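Side-chain contacts in ethyl tert-butyl ether degradation EthD protein (Ralstonia eutropha JMP134, PDB 3BF4), which is of unknown function but belongs to the EthD family, has a ferredoxin-like fold and may have an oxidoreductase role: residues A[25-28]-A[34-37]; A[38-43]-A[78-83]; A[42-47]-A[102-107]; A[47-52]-A[57-62]. The protein carries 3 engineered substitutions. All blocks are in the same frame, centred on the assembly; numbering follows the deposited sequence.

Overall arrangement
From the N terminus, strand 21-28 runs into a short loop, and interaction 1 closes it by setting residues 34-37 against the end of that strand. Helix 37-52 follows and supplies one side of the other three contacts. Interaction 2 lays its first turns over strand 76-84, and interaction 3 joins its middle to the end of helix 87-103. Its C-terminal turns, 47-52, meet the next strand, 58-66, in interaction 4, whose short loop is nested inside the longer ones closed by interactions 2 and 3. Interactions 1, 2 and 3 also surround one ethanediol molecule, while 1, 2 and 4 all reach the same four-stranded antiparallel sheet.

Interaction 1 of 4, residues A[25-28]-A[34-37]; sequences VMYP and RFDH. With EDO (1,2-ethanediol), chain C.
Tyr-27 and Phe-35 meet as an edge-to-face aromatic pair, and this is the whole of the contact between 25-28 and 34-37. Phe-35 presents its edge to the face of the tyrosine: its CE2 sits 3.7 Å from Tyr-27 CG, above the ring but offset toward the rim. The ring planes stand at 62°, with centroids 5.1 Å apart. With CG anti to the backbone N (chi1 -164°), Phe-35 reaches inward from its loop toward the strand, and its CD1 lies over the centre of the His-37 ring.

The polar interactions belong to the far end of Tyr-27. Its hydroxyl OH is hydrogen-bonded to O1 of the ethanediol at 2.8 Å, and it has a second partner in the OH of Tyr-108. Ethanediol O1 lies at the edge of the tyrosine ring, near its plane. Beside it, the methyl Val-25 CG1 comes within 3.2 Å of the same O1, a close van der Waals contact.

In the fold, strand 21-28 is an inner strand with 76-84 next to it, and Phe-35 also packs on Ala-78 there. Tyr-40, from the first turns of helix 37-52, meets both rings edge-to-face, and Tyr-108 adds another edge-to-face partner for Phe-35.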
# COMPACT_ATOMS: atom_id res chain seq x y z
N VAL A 25 2.15 -5.14 4.79
CA VAL A 25 1.51 -5.85 5.91
C VAL A 25 0.25 -5.03 6.17
O VAL A 25 0.33 -3.82 6.41
CB VAL A 25 2.38 -5.96 7.15
CG1 VAL A 25 1.68 -6.83 8.21
CG2 VAL A 25 3.74 -6.54 6.78
N MSE A 26 -0.91 -5.68 6.07
CA MSE A 26 -2.21 -5.01 6.11
C MSE A 26 -3.14 -5.71 7.10
O MSE A 26 -3.49 -6.87 6.89
CB MSE A 26 -2.77 -5.02 4.69
CG MSE A 26 -1.79 -4.42 3.68
SE MSE A 26 -2.28 -4.63 1.84
CE MSE A 26 -2.30 -6.58 1.72
N TYR A 27 -3.51 -5.00 8.16
CA TYR A 27 -4.33 -5.55 9.25
C TYR A 27 -5.78 -5.19 9.00
O TYR A 27 -6.12 -4.02 9.12
CB TYR A 27 -3.87 -4.98 10.60
CG TYR A 27 -2.47 -5.40 10.98
CD1 TYR A 27 -2.25 -6.50 11.82
CD2 TYR A 27 -1.36 -4.70 10.48
CE1 TYR A 27 -0.95 -6.89 12.17
CE2 TYR A 27 -0.06 -5.08 10.82
CZ TYR A 27 0.14 -6.18 11.66
OH TYR A 27 1.42 -6.55 12.00
N PRO A 28 -6.64 -6.18 8.64
CA PRO A 28 -8.05 -5.90 8.39
C PRO A 28 -8.76 -5.29 9.59
O PRO A 28 -8.51 -5.70 10.74
CB PRO A 28 -8.65 -7.28 8.08
CG PRO A 28 -7.53 -8.12 7.71
CD PRO A 28 -6.37 -7.63 8.48
N ARG A 34 -8.72 -5.26 19.06
CA ARG A 34 -7.59 -4.50 19.59
C ARG A 34 -6.49 -4.20 18.55
O ARG A 34 -6.06 -5.10 17.82
CB ARG A 34 -6.97 -5.27 20.77
CG ARG A 34 -5.76 -4.61 21.46
CD ARG A 34 -5.36 -5.38 22.68
NE ARG A 34 -4.95 -6.75 22.34
CZ ARG A 34 -3.70 -7.19 22.12
NH1 ARG A 34 -2.63 -6.40 22.20
NH2 ARG A 34 -3.53 -8.48 21.82
N PHE A 35 -6.05 -2.94 18.49
CA PHE A 35 -4.88 -2.53 17.72
C PHE A 35 -4.22 -1.30 18.36
O PHE A 35 -4.70 -0.17 18.19
CB PHE A 35 -5.14 -2.27 16.25
CG PHE A 35 -3.87 -2.23 15.42
CD1 PHE A 35 -3.10 -1.06 15.32
CD2 PHE A 35 -3.43 -3.39 14.78
CE1 PHE A 35 -1.91 -1.05 14.59
CE2 PHE A 35 -2.24 -3.38 14.03
CZ PHE A 35 -1.48 -2.21 13.93
N ASP A 36 -3.11 -1.53 19.07
CA ASP A 36 -2.35 -0.47 19.73
C ASP A 36 -1.45 0.18 18.68
O ASP A 36 -0.37 -0.30 18.39
CB ASP A 36 -1.54 -1.07 20.90
CG ASP A 36 -0.79 -0.01 21.73
OD1 ASP A 36 -0.68 1.16 21.33
OD2 ASP A 36 -0.29 -0.39 22.81
N HIS A 37 -1.93 1.29 18.11
CA HIS A 37 -1.18 2.02 17.07
C HIS A 37 0.13 2.63 17.57
O HIS A 37 1.07 2.75 16.77
CB HIS A 37 -2.03 3.13 16.43
CG HIS A 37 -3.23 2.63 15.70
ND1 HIS A 37 -3.22 2.34 14.35
CD2 HIS A 37 -4.50 2.38 16.13
CE1 HIS A 37 -4.42 1.93 13.99
NE2 HIS A 37 -5.21 1.95 15.04
C1 EDO C . 4.78 -5.24 10.55
O1 EDO C . 3.34 -5.17 10.44
C2 EDO C . 5.31 -6.67 10.71
O2 EDO C . 4.33 -7.52 11.32

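Interaction 2 of 4, residues A[38-43]-A[78-83]; sequences AYYCDR and AMCAFI. With EDO (1,2-ethanediol), chain C.
Tyr-40 carries this contact, reaching from helix 38-43 to strand 78-83. It leaves the helix with CB directed at the strand, and CG stands anti to the backbone N (chi1 -176°), which extends the ring from the helix inward to the sheet. Further along, the two edges of the ring part company. On one, CE2 packs against the methyl CB of Ala-78 at 4.2 Å; on the other, CE1 comes 3.3 Å from O1 of the ethanediol, probably a crystallisation additive, which lies near the ring plane. CZ is 4.3 Å from Cys-80 CB. At the tip, OH lies 3.3 Å from the same Cys-80 CB and 3.4 Å from its SG, and makes a hydrogen bond of 2.8 Å to ethanediol O1. That O1 is also bonded to Tyr-27 OH, so two tyrosine hydroxyls hold one oxygen of the diol. Cys-80 SG stands between its backbone N and carbonyl carbon, where it borders the diol, and Phe-82 CZ brings its ring edge within 4.0 Å of ethanediol C1.

Met-79, a selenomethionine, points away from the helix and packs on Met-26 of the second subunit. A helix running nearly along a strand, here with segment axes 10.9 Å apart at 16°, over one face of an antiparallel sheet is the alpha/beta packing of a ferredoxin-like fold.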
# COMPACT_ATOMS: atom_id res chain seq x y z
N ALA A 38 0.20 3.00 18.85
CA ALA A 38 1.41 3.58 19.47
C ALA A 38 2.54 2.55 19.56
O ALA A 38 3.65 2.82 19.14
CB ALA A 38 1.12 4.17 20.87
N TYR A 39 2.23 1.37 20.10
CA TYR A 39 3.21 0.27 20.21
C TYR A 39 3.68 -0.14 18.82
O TYR A 39 4.88 -0.31 18.58
CB TYR A 39 2.60 -0.95 20.93
CG TYR A 39 3.60 -2.05 21.26
CD1 TYR A 39 4.02 -2.97 20.27
CD2 TYR A 39 4.14 -2.18 22.55
CE1 TYR A 39 4.94 -3.97 20.55
CE2 TYR A 39 5.07 -3.21 22.85
CZ TYR A 39 5.47 -4.09 21.84
OH TYR A 39 6.38 -5.09 22.09
N TYR A 40 2.73 -0.30 17.91
CA TYR A 40 3.01 -0.68 16.53
C TYR A 40 4.04 0.24 15.88
O TYR A 40 5.05 -0.22 15.36
CB TYR A 40 1.71 -0.68 15.72
CG TYR A 40 1.88 -1.15 14.31
CD1 TYR A 40 2.44 -2.41 14.05
CD2 TYR A 40 1.42 -0.38 13.23
CE1 TYR A 40 2.57 -2.88 12.74
CE2 TYR A 40 1.55 -0.86 11.91
CZ TYR A 40 2.12 -2.11 11.68
OH TYR A 40 2.26 -2.56 10.40
N CYS A 41 3.79 1.54 15.98
CA CYS A 41 4.64 2.55 15.39
C CYS A 41 6.00 2.81 16.07
O CYS A 41 7.00 2.90 15.37
CB CYS A 41 3.87 3.87 15.36
SG CYS A 41 4.76 5.23 14.65
N ASP A 42 6.01 2.96 17.40
CA ASP A 42 7.27 3.29 18.13
C ASP A 42 8.05 2.09 18.67
O ASP A 42 9.24 2.25 18.96
CB ASP A 42 7.18 4.44 19.20
CG ASP A 42 5.77 4.96 19.46
OD1 ASP A 42 5.10 5.35 18.48
OD2 ASP A 42 5.35 5.05 20.64
N ARG A 43 7.43 0.90 18.78
CA ARG A 43 8.13 -0.31 19.30
C ARG A 43 8.31 -1.39 18.25
O ARG A 43 9.44 -1.80 17.96
CB ARG A 43 7.38 -0.91 20.50
CG ARG A 43 7.13 0.04 21.68
CD ARG A 43 8.33 0.17 22.56
NE ARG A 43 8.53 -1.03 23.39
CZ ARG A 43 8.00 -1.26 24.60
NH1 ARG A 43 7.21 -0.37 25.22
NH2 ARG A 43 8.28 -2.42 25.23
N ALA A 78 -4.70 -0.71 10.12
CA ALA A 78 -3.31 -0.28 10.01
C ALA A 78 -2.65 -1.02 8.84
O ALA A 78 -3.05 -2.13 8.49
CB ALA A 78 -2.59 -0.51 11.30
N MSE A 79 -1.68 -0.34 8.22
CA MSE A 79 -0.89 -0.91 7.14
C MSE A 79 0.52 -0.37 7.24
O MSE A 79 0.72 0.71 7.76
CB MSE A 79 -1.44 -0.52 5.76
CG MSE A 79 -2.88 -0.88 5.50
SE MSE A 79 -3.48 -0.20 3.78
CE MSE A 79 -2.31 -1.16 2.57
N CYS A 80 1.49 -1.16 6.79
CA CYS A 80 2.87 -0.70 6.66
C CYS A 80 3.42 -1.24 5.35
O CYS A 80 2.81 -2.12 4.73
CB CYS A 80 3.78 -1.15 7.80
SG CYS A 80 4.29 -2.88 7.73
N ALA A 81 4.57 -0.71 4.96
CA ALA A 81 5.28 -1.20 3.80
C ALA A 81 6.78 -1.13 4.02
O ALA A 81 7.26 -0.15 4.56
CB ALA A 81 4.88 -0.45 2.54
N PHE A 82 7.49 -2.19 3.62
CA PHE A 82 8.94 -2.25 3.64
C PHE A 82 9.39 -2.22 2.18
O PHE A 82 9.04 -3.11 1.40
CB PHE A 82 9.43 -3.53 4.33
CG PHE A 82 8.91 -3.69 5.72
CD1 PHE A 82 9.52 -3.01 6.78
CD2 PHE A 82 7.81 -4.50 5.98
CE1 PHE A 82 9.02 -3.13 8.10
CE2 PHE A 82 7.32 -4.64 7.28
CZ PHE A 82 7.92 -3.95 8.35
N ILE A 83 10.12 -1.17 1.82
CA ILE A 83 10.66 -0.98 0.48
C ILE A 83 12.05 -1.62 0.54
O ILE A 83 12.89 -1.21 1.37
CB ILE A 83 10.67 0.52 0.06
CG1 ILE A 83 9.24 0.98 -0.25
CG2 ILE A 83 11.56 0.78 -1.18
CD1 ILE A 83 8.27 0.95 0.94
C1 EDO C . 4.78 -5.24 10.55
O1 EDO C . 3.34 -5.17 10.44
C2 EDO C . 5.31 -6.67 10.71
O2 EDO C . 4.33 -7.52 11.32

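Interaction 3 of 4, residues A[42-47]-A[102-107]; sequences DRHMPM and LGDIAN. With EDO (1,2-ethanediol), chain C.
A histidine-carboxylate hydrogen bond joins the middle of helix 37-52 to residues 102-107 at the C-terminal end of helix 87-103: His-44 ND1 donates to Asp-104 OD2 at 2.6 Å. The bond is fairly straight, with an angle of 163° at the hydrogen, and it lies in the imidazole plane. Asp-104 accepts it on the anti lone pair of OD2, the one turned away from OD1. Ring and carboxylate are nearly coplanar, 21° apart, and the two side chains run side by side, pointing opposite ways. In both, CG is anti to the backbone N (chi1 -176° for His-44), which extends each side chain toward the other segment.

The remaining carboxylate oxygen is occupied as well. Asn-107 ND2 donates to Asp-104 OD1 at 2.6 Å from the anti side of that oxygen, tilted somewhat out of the carboxylate plane, and Tyr-39 OH is a further partner of OD1. Engaging both oxygens should hold the carboxylate against rotation and so help to position the imidazole. In the ferredoxin-like fold the two helices lie over the same face of the sheet, and this pair ties them together.

Carbon groups flank the bond. The terminal methyl CE of the selenomethionine Met-47 lies 3.6 Å from Asp-104 OD2, its chain bent back at chi2 and chi3, and Ile-105 CG1 is 4.5 Å from His-44 CE1. At the opposite side of the imidazole, ethanediol O2 makes a weak hydrogen bond of 3.2 Å to His-44 NE2, while the selenium of Met-45 rests 3.7 Å from ethanediol C1.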
# COMPACT_ATOMS: atom_id res chain seq x y z
N ASP A 42 6.01 2.96 17.40
CA ASP A 42 7.27 3.29 18.13
C ASP A 42 8.05 2.09 18.67
O ASP A 42 9.24 2.25 18.96
CB ASP A 42 7.18 4.44 19.20
CG ASP A 42 5.77 4.96 19.46
OD1 ASP A 42 5.10 5.35 18.48
OD2 ASP A 42 5.35 5.05 20.64
N ARG A 43 7.43 0.90 18.78
CA ARG A 43 8.13 -0.31 19.30
C ARG A 43 8.31 -1.39 18.25
O ARG A 43 9.44 -1.80 17.96
CB ARG A 43 7.38 -0.91 20.50
CG ARG A 43 7.13 0.04 21.68
CD ARG A 43 8.33 0.17 22.56
NE ARG A 43 8.53 -1.03 23.39
CZ ARG A 43 8.00 -1.26 24.60
NH1 ARG A 43 7.21 -0.37 25.22
NH2 ARG A 43 8.28 -2.42 25.23
N HIS A 44 7.21 -1.83 17.64
CA HIS A 44 7.28 -2.92 16.67
C HIS A 44 8.03 -2.58 15.37
O HIS A 44 8.98 -3.29 15.03
CB HIS A 44 5.88 -3.47 16.38
CG HIS A 44 5.89 -4.66 15.46
ND1 HIS A 44 6.26 -5.92 15.88
CD2 HIS A 44 5.56 -4.78 14.16
CE1 HIS A 44 6.15 -6.76 14.87
NE2 HIS A 44 5.73 -6.09 13.82
N MSE A 45 7.62 -1.53 14.66
CA MSE A 45 8.22 -1.17 13.36
C MSE A 45 9.74 -0.87 13.40
O MSE A 45 10.45 -1.32 12.50
CB MSE A 45 7.47 -0.01 12.68
CG MSE A 45 6.03 -0.32 12.26
SE MSE A 45 5.92 -1.71 10.94
CE MSE A 45 6.92 -0.83 9.50
N PRO A 46 10.22 -0.11 14.40
CA PRO A 46 11.66 0.08 14.54
C PRO A 46 12.42 -1.24 14.82
O PRO A 46 13.55 -1.40 14.34
CB PRO A 46 11.76 1.06 15.73
CG PRO A 46 10.46 1.78 15.67
CD PRO A 46 9.51 0.70 15.41
N MSE A 47 11.80 -2.15 15.57
CA MSE A 47 12.38 -3.48 15.80
C MSE A 47 12.43 -4.28 14.48
O MSE A 47 13.46 -4.88 14.19
CB MSE A 47 11.64 -4.25 16.90
CG MSE A 47 12.19 -5.66 17.20
SE MSE A 47 11.53 -7.07 15.98
CE MSE A 47 9.61 -6.89 16.33
N LEU A 102 7.05 -12.22 14.32
CA LEU A 102 5.70 -12.78 14.52
C LEU A 102 5.30 -12.89 15.99
O LEU A 102 4.15 -12.63 16.34
CB LEU A 102 5.55 -14.14 13.84
CG LEU A 102 5.61 -14.15 12.32
CD1 LEU A 102 5.70 -15.60 11.83
CD2 LEU A 102 4.42 -13.40 11.68
N GLY A 103 6.26 -13.24 16.85
CA GLY A 103 6.03 -13.35 18.29
C GLY A 103 5.65 -12.04 18.98
O GLY A 103 5.05 -12.08 20.05
N ASP A 104 6.01 -10.90 18.38
CA ASP A 104 5.71 -9.57 18.91
C ASP A 104 4.32 -9.03 18.52
O ASP A 104 3.85 -8.07 19.14
CB ASP A 104 6.79 -8.57 18.43
CG ASP A 104 6.73 -7.21 19.14
OD1 ASP A 104 6.65 -7.18 20.37
OD2 ASP A 104 6.75 -6.17 18.45
N ILE A 105 3.65 -9.66 17.54
CA ILE A 105 2.34 -9.16 17.05
C ILE A 105 1.30 -9.14 18.19
O ILE A 105 0.53 -8.18 18.30
CB ILE A 105 1.83 -9.90 15.78
CG1 ILE A 105 2.87 -9.83 14.64
CG2 ILE A 105 0.52 -9.27 15.30
CD1 ILE A 105 2.46 -10.56 13.35
N ALA A 106 1.30 -10.17 19.04
CA ALA A 106 0.38 -10.25 20.20
C ALA A 106 0.49 -9.08 21.20
O ALA A 106 -0.44 -8.84 21.96
CB ALA A 106 0.57 -11.58 20.96
N ASN A 107 1.62 -8.37 21.21
CA ASN A 107 1.82 -7.22 22.08
C ASN A 107 1.04 -5.96 21.69
O ASN A 107 0.92 -5.04 22.50
CB ASN A 107 3.32 -6.90 22.21
CG ASN A 107 4.11 -8.03 22.86
OD1 ASN A 107 3.63 -8.66 23.80
ND2 ASN A 107 5.30 -8.29 22.36
C1 EDO C . 4.78 -5.24 10.55
O1 EDO C . 3.34 -5.17 10.44
C2 EDO C . 5.31 -6.67 10.71
O2 EDO C . 4.33 -7.52 11.32

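Interaction 4 of 4, residues A[47-52]-A[57-62]; sequences MVKARL and AYYTVE
Lys-49 lies with its aliphatic chain along one edge of the Tyr-59 ring, and there the contact is tight. Its CB is 3.7 Å from Tyr-59 CE2 and its CG 3.8 Å from Tyr-59 CD2; CG sits at the ring edge, in plane, whereas CB approaches obliquely. Lys-49 CG lies opposite the backbone N (chi1 -179°), and the chain then bends at chi2 (61°) and again at chi4, a course that carries it along the ring and then to the backbone of Ala-57 and Tyr-58.

Beyond CD the fit loosens. Lys-49 CE stays 4.1 Å from Tyr-58 CA, and the ammonium group does not bond the 57-62 backbone directly. Instead a water accepts from Lys-49 NZ at 3.0 Å and donates to Ala-57 O, also at 3.0 Å, bridging the helix to residue 57 at the more exposed end. Cys-56 O offers NZ a second, weak bond.

Strand 58-66 also faces the second subunit: Val-61 pairs in an antiparallel ladder with a strand of that chain, so the sheet continues across the interface. Helix 37-52 returning to strand 58-66, which runs parallel to 21-28 with 76-84 between them, is the first split beta-alpha-beta unit of the ferredoxin-like fold.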
# COMPACT_ATOMS: atom_id res chain seq x y z
N MSE A 47 11.80 -2.15 15.57
CA MSE A 47 12.38 -3.48 15.80
C MSE A 47 12.43 -4.28 14.48
O MSE A 47 13.46 -4.88 14.19
CB MSE A 47 11.64 -4.25 16.90
CG MSE A 47 12.19 -5.66 17.20
SE MSE A 47 11.53 -7.07 15.98
CE MSE A 47 9.61 -6.89 16.33
N VAL A 48 11.34 -4.29 13.71
CA VAL A 48 11.32 -5.03 12.43
C VAL A 48 12.37 -4.47 11.46
O VAL A 48 13.07 -5.25 10.78
CB VAL A 48 9.92 -5.06 11.75
CG1 VAL A 48 9.98 -5.79 10.41
CG2 VAL A 48 8.88 -5.72 12.67
N LYS A 49 12.48 -3.14 11.39
CA LYS A 49 13.48 -2.49 10.53
C LYS A 49 14.90 -2.83 10.97
O LYS A 49 15.74 -3.08 10.12
CB LYS A 49 13.28 -0.96 10.49
CG LYS A 49 14.26 -0.18 9.58
CD LYS A 49 14.15 -0.61 8.12
CE LYS A 49 14.91 0.35 7.22
NZ LYS A 49 16.37 0.31 7.48
N ALA A 50 15.15 -2.84 12.29
CA ALA A 50 16.47 -3.23 12.84
C ALA A 50 16.86 -4.64 12.37
O ALA A 50 18.01 -4.86 11.97
CB ALA A 50 16.47 -3.18 14.38
N ARG A 51 15.90 -5.56 12.38
CA ARG A 51 16.13 -6.95 11.96
C ARG A 51 16.28 -7.10 10.45
O ARG A 51 16.98 -8.01 10.01
CB ARG A 51 15.01 -7.89 12.45
CG ARG A 51 14.82 -7.95 13.96
CD ARG A 51 16.02 -8.47 14.73
NE ARG A 51 15.77 -8.38 16.16
CZ ARG A 51 15.88 -7.27 16.90
NH1 ARG A 51 16.32 -6.11 16.41
NH2 ARG A 51 15.59 -7.35 18.19
N LEU A 52 15.60 -6.27 9.67
CA LEU A 52 15.77 -6.26 8.21
C LEU A 52 17.13 -5.68 7.82
O LEU A 52 17.70 -6.12 6.82
CB LEU A 52 14.64 -5.49 7.49
CG LEU A 52 13.25 -6.14 7.51
CD1 LEU A 52 12.19 -5.19 6.93
CD2 LEU A 52 13.24 -7.47 6.76
N ALA A 57 15.31 -0.50 2.54
CA ALA A 57 15.74 0.89 2.36
C ALA A 57 15.02 1.82 3.34
O ALA A 57 15.62 2.68 3.96
CB ALA A 57 15.49 1.36 0.92
N TYR A 58 13.70 1.65 3.43
CA TYR A 58 12.86 2.41 4.37
C TYR A 58 11.51 1.75 4.49
O TYR A 58 11.16 0.90 3.67
CB TYR A 58 12.67 3.87 3.92
CG TYR A 58 12.00 4.04 2.58
CD1 TYR A 58 12.76 4.18 1.42
CD2 TYR A 58 10.60 4.04 2.46
CE1 TYR A 58 12.15 4.33 0.16
CE2 TYR A 58 9.97 4.18 1.20
CZ TYR A 58 10.75 4.34 0.07
OH TYR A 58 10.16 4.49 -1.15
N TYR A 59 10.78 2.14 5.53
CA TYR A 59 9.43 1.69 5.75
C TYR A 59 8.46 2.86 5.84
O TYR A 59 8.88 4.01 6.02
CB TYR A 59 9.31 0.76 6.97
CG TYR A 59 9.52 1.39 8.34
CD1 TYR A 59 8.48 2.06 9.00
CD2 TYR A 59 10.74 1.26 9.01
CE1 TYR A 59 8.66 2.64 10.29
CE2 TYR A 59 10.93 1.83 10.29
CZ TYR A 59 9.89 2.51 10.92
OH TYR A 59 10.07 3.07 12.17
N THR A 60 7.18 2.56 5.65
CA THR A 60 6.08 3.51 5.79
C THR A 60 5.05 2.90 6.75
O THR A 60 4.97 1.68 6.87
CB THR A 60 5.37 3.82 4.42
OG1 THR A 60 4.55 2.72 4.04
CG2 THR A 60 6.36 4.13 3.31
N VAL A 61 4.27 3.75 7.40
CA VAL A 61 3.20 3.33 8.32
C VAL A 61 1.99 4.26 8.14
O VAL A 61 2.15 5.47 7.94
CB VAL A 61 3.63 3.41 9.81
CG1 VAL A 61 2.53 2.82 10.73
CG2 VAL A 61 4.95 2.71 10.05
N GLU A 62 0.79 3.68 8.21
CA GLU A 62 -0.46 4.45 8.11
C GLU A 62 -1.55 3.84 9.00
O GLU A 62 -1.48 2.66 9.38
CB GLU A 62 -0.93 4.52 6.64
CG GLU A 62 -1.29 3.18 6.07
CD GLU A 62 -1.45 3.18 4.58
OE1 GLU A 62 -2.54 3.52 4.07
OE2 GLU A 62 -0.48 2.76 3.91
O HOH W 1 18.00 1.97 5.66